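PDB 2CW5: (R)-S-adenosyl-L-methionine hydrolase from Thermus thermophilus, which hydrolyses S-adenosyl-L-methionine to adenosine and L-methionine, works as a homotrimer and lacks chlorinase and fluorinase activity. Local coordinates for residues C[4-9]-C[36-41]. Sequence-based numbering, arbitrary orientation.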
ATOM      1  N   VAL C   4      -4.416 -16.925  -6.354  1.00 25.38           N
ATOM      2  CA  VAL C   4      -3.012 -16.571  -6.230  1.00 24.50           C
ATOM      3  C   VAL C   4      -2.805 -15.618  -5.053  1.00 22.98           C
ATOM      4  O   VAL C   4      -3.399 -14.539  -4.998  1.00 24.17           O
ATOM      5  CB  VAL C   4      -2.479 -15.885  -7.515  1.00 25.12           C
ATOM      6  CG1 VAL C   4      -1.044 -15.441  -7.302  1.00 26.82           C
ATOM      7  CG2 VAL C   4      -2.550 -16.842  -8.696  1.00 27.34           C
ATOM      8  N   TYR C   5      -1.974 -16.036  -4.107  1.00 20.67           N
ATOM      9  CA  TYR C   5      -1.657 -15.217  -2.941  1.00 19.93           C
ATOM     10  C   TYR C   5      -0.280 -14.633  -3.218  1.00 21.20           C
ATOM     11  O   TYR C   5       0.664 -15.359  -3.550  1.00 22.08           O
ATOM     12  CB  TYR C   5      -1.689 -16.072  -1.678  1.00 19.18           C
ATOM     13  CG  TYR C   5      -3.116 -16.385  -1.265  1.00 21.63           C
ATOM     14  CD1 TYR C   5      -3.821 -15.524  -0.419  1.00 21.02           C
ATOM     15  CD2 TYR C   5      -3.789 -17.490  -1.789  1.00 22.30           C
ATOM     16  CE1 TYR C   5      -5.166 -15.756  -0.106  1.00 25.23           C
ATOM     17  CE2 TYR C   5      -5.139 -17.731  -1.483  1.00 26.53           C
ATOM     18  CZ  TYR C   5      -5.817 -16.857  -0.644  1.00 26.20           C
ATOM     19  OH  TYR C   5      -7.145 -17.078  -0.349  1.00 30.16           O
ATOM     20  N   PHE C   6      -0.179 -13.318  -3.062  1.00 21.12           N
ATOM     21  CA  PHE C   6       1.031 -12.572  -3.391  1.00 19.43           C
ATOM     22  C   PHE C   6       1.734 -11.848  -2.234  1.00 19.99           C
ATOM     23  O   PHE C   6       1.126 -11.054  -1.506  1.00 18.26           O
ATOM     24  CB  PHE C   6       0.627 -11.592  -4.512  1.00 17.52           C
ATOM     25  CG  PHE C   6       1.760 -10.828  -5.137  1.00 18.78           C
ATOM     26  CD1 PHE C   6       3.077 -11.265  -5.037  1.00 18.49           C
ATOM     27  CD2 PHE C   6       1.488  -9.658  -5.854  1.00 19.52           C
ATOM     28  CE1 PHE C   6       4.111 -10.547  -5.640  1.00 17.03           C
ATOM     29  CE2 PHE C   6       2.512  -8.930  -6.462  1.00 17.63           C
ATOM     30  CZ  PHE C   6       3.828  -9.375  -6.353  1.00 17.50           C
ATOM     31  N   LEU C   7       3.020 -12.144  -2.066  1.00 17.09           N
ATOM     32  CA  LEU C   7       3.828 -11.500  -1.041  1.00 18.07           C
ATOM     33  C   LEU C   7       5.101 -10.970  -1.689  1.00 18.69           C
ATOM     34  O   LEU C   7       5.648 -11.593  -2.594  1.00 17.65           O
ATOM     35  CB  LEU C   7       4.195 -12.488   0.075  1.00 17.99           C
ATOM     36  CG  LEU C   7       5.075 -11.929   1.205  1.00 21.11           C
ATOM     37  CD1 LEU C   7       4.735 -12.624   2.527  1.00 20.78           C
ATOM     38  CD2 LEU C   7       6.556 -12.111   0.856  1.00 22.17           C
ATOM     39  N   SER C   8       5.563  -9.808  -1.244  1.00 18.44           N
ATOM     40  CA  SER C   8       6.794  -9.257  -1.797  1.00 19.30           C
ATOM     41  C   SER C   8       7.363  -8.205  -0.868  1.00 19.98           C
ATOM     42  O   SER C   8       6.769  -7.885   0.158  1.00 18.70           O
ATOM     43  CB  SER C   8       6.530  -8.602  -3.153  1.00 21.13           C
ATOM     44  OG  SER C   8       5.975  -7.306  -2.979  1.00 21.13           O
ATOM     45  N   ASP C   9       8.530  -7.681  -1.234  1.00 19.01           N
ATOM     46  CA  ASP C   9       9.153  -6.606  -0.476  1.00 20.56           C
ATOM     47  C   ASP C   9       9.241  -5.405  -1.425  1.00 20.54           C
ATOM     48  O   ASP C   9      10.084  -4.530  -1.249  1.00 21.60           O
ATOM     49  CB  ASP C   9      10.556  -7.008  -0.004  1.00 22.32           C
ATOM     50  CG  ASP C   9      11.526  -7.239  -1.159  1.00 23.45           C
ATOM     51  OD1 ASP C   9      11.073  -7.313  -2.318  1.00 23.74           O
ATOM     52  OD2 ASP C   9      12.745  -7.354  -0.900  1.00 28.12           O
ATOM     53  N   LEU C  36      -0.773 -10.735   0.456  1.00 20.16           N
ATOM     54  CA  LEU C  36      -0.438 -11.198   1.792  1.00 21.35           C
ATOM     55  C   LEU C  36       0.243 -10.006   2.457  1.00 22.08           C
ATOM     56  O   LEU C  36      -0.213  -9.507   3.485  1.00 22.03           O
ATOM     57  CB  LEU C  36       0.522 -12.390   1.734  1.00 21.56           C
ATOM     58  CG  LEU C  36      -0.076 -13.715   1.254  1.00 22.02           C
ATOM     59  CD1 LEU C  36       1.013 -14.785   1.177  1.00 22.11           C
ATOM     60  CD2 LEU C  36      -1.168 -14.156   2.215  1.00 21.53           C
ATOM     61  N   ALA C  37       1.330  -9.541   1.845  1.00 21.68           N
ATOM     62  CA  ALA C  37       2.087  -8.402   2.360  1.00 20.12           C
ATOM     63  C   ALA C  37       3.044  -7.884   1.284  1.00 20.98           C
ATOM     64  O   ALA C  37       3.577  -8.668   0.498  1.00 19.75           O
ATOM     65  CB  ALA C  37       2.869  -8.817   3.610  1.00 21.25           C
ATOM     66  N   HIS C  38       3.257  -6.569   1.250  1.00 20.82           N
ATOM     67  CA  HIS C  38       4.146  -5.960   0.265  1.00 20.30           C
ATOM     68  C   HIS C  38       5.047  -4.879   0.857  1.00 23.08           C
ATOM     69  O   HIS C  38       6.026  -4.466   0.231  1.00 22.52           O
ATOM     70  CB  HIS C  38       3.330  -5.367  -0.898  1.00 21.38           C
ATOM     71  CG  HIS C  38       2.643  -6.398  -1.739  1.00 18.60           C
ATOM     72  ND1 HIS C  38       3.332  -7.380  -2.418  1.00 19.55           N
ATOM     73  CD2 HIS C  38       1.329  -6.643  -1.955  1.00 18.24           C
ATOM     74  CE1 HIS C  38       2.473  -8.188  -3.013  1.00 19.61           C
ATOM     75  NE2 HIS C  38       1.249  -7.763  -2.746  1.00 19.44           N
ATOM     76  N   ALA C  39       4.717  -4.418   2.057  1.00 24.79           N
ATOM     77  CA  ALA C  39       5.509  -3.383   2.714  1.00 26.87           C
ATOM     78  C   ALA C  39       6.526  -3.991   3.678  1.00 27.18           C
ATOM     79  O   ALA C  39       6.785  -3.436   4.740  1.00 29.21           O
ATOM     80  CB  ALA C  39       4.587  -2.411   3.462  1.00 24.41           C
ATOM     81  N   LEU C  40       7.094  -5.132   3.303  1.00 29.75           N
ATOM     82  CA  LEU C  40       8.084  -5.810   4.142  1.00 30.11           C
ATOM     83  C   LEU C  40       9.468  -5.211   3.923  1.00 31.00           C
ATOM     84  O   LEU C  40       9.773  -4.718   2.836  1.00 30.36           O
ATOM     85  CB  LEU C  40       8.128  -7.306   3.809  1.00 29.67           C
ATOM     86  CG  LEU C  40       6.830  -8.099   3.999  1.00 30.50           C
ATOM     87  CD1 LEU C  40       7.034  -9.523   3.508  1.00 29.90           C
ATOM     88  CD2 LEU C  40       6.420  -8.089   5.467  1.00 30.56           C
ATOM     89  N   PRO C  41      10.331  -5.253   4.954  1.00 31.59           N
ATOM     90  CA  PRO C  41      11.676  -4.691   4.794  1.00 31.23           C
ATOM     91  C   PRO C  41      12.379  -5.329   3.598  1.00 31.77           C
ATOM     92  O   PRO C  41      12.382  -6.551   3.442  1.00 29.44           O
ATOM     93  CB  PRO C  41      12.353  -5.030   6.122  1.00 32.87           C
ATOM     94  CG  PRO C  41      11.207  -5.040   7.094  1.00 31.21           C
ATOM     95  CD  PRO C  41      10.137  -5.775   6.318  1.00 30.99           C
TER
HETATM   96  O   HOH W   1       9.085  -2.660   1.142  1.00 31.49           O
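Phe6 and His38 meet in a T-shaped (edge-to-face) stack, with ring centroids 4.4 Å apart and planes at 68°. The imidazole comes in edge first, and its CE1 sits over the centre of the phenyl face, 3.3 Å from Phe6 CD2. Phe6 CG, anti to the backbone N (chi1 -173°), carries the ring out on the side where His38 CE1 lies.

Ser8 grips the same imidazole at its edge: Ser8 OG and His38 ND1 share a hydrogen bond of 2.7 Å, and Ser8 OG also takes the amide of Phe10. With His38 NE2 bonded to Asp35 OD1, both ring nitrogens are engaged and the rotation of the ring is fixed. An alanine in place of Phe6 would probably leave His38 CE1 without the aromatic face it points into and open a gap beside Val17 and Val20.

Two backbone hydrogen bonds tie the two segments together: Leu36 N to Phe6 O at 2.7 Å, and Ser8 N to Ala37 O at 2.9 Å. Further on, a water bridges Asp9 O and Leu40 O.

Among the apolar contacts, Leu7 CB lies 4.0 Å from Leu36 CB. Leu7 CD2 is 3.7 Å from Leu40 CD1. Leu36 CD2 also packs against Tyr5 CD1.

Strand 4-8 runs parallel to strand 34-37, the outermost strand on that side within this subunit, and leads into Asp9, just past its end, probably an adenosine ligand as in relatives. Helix 16-24 covers Phe6 and His38, helix 45-55 packs on Leu7 and Leu36, and Leu12 of a neighbouring subunit rests on His38.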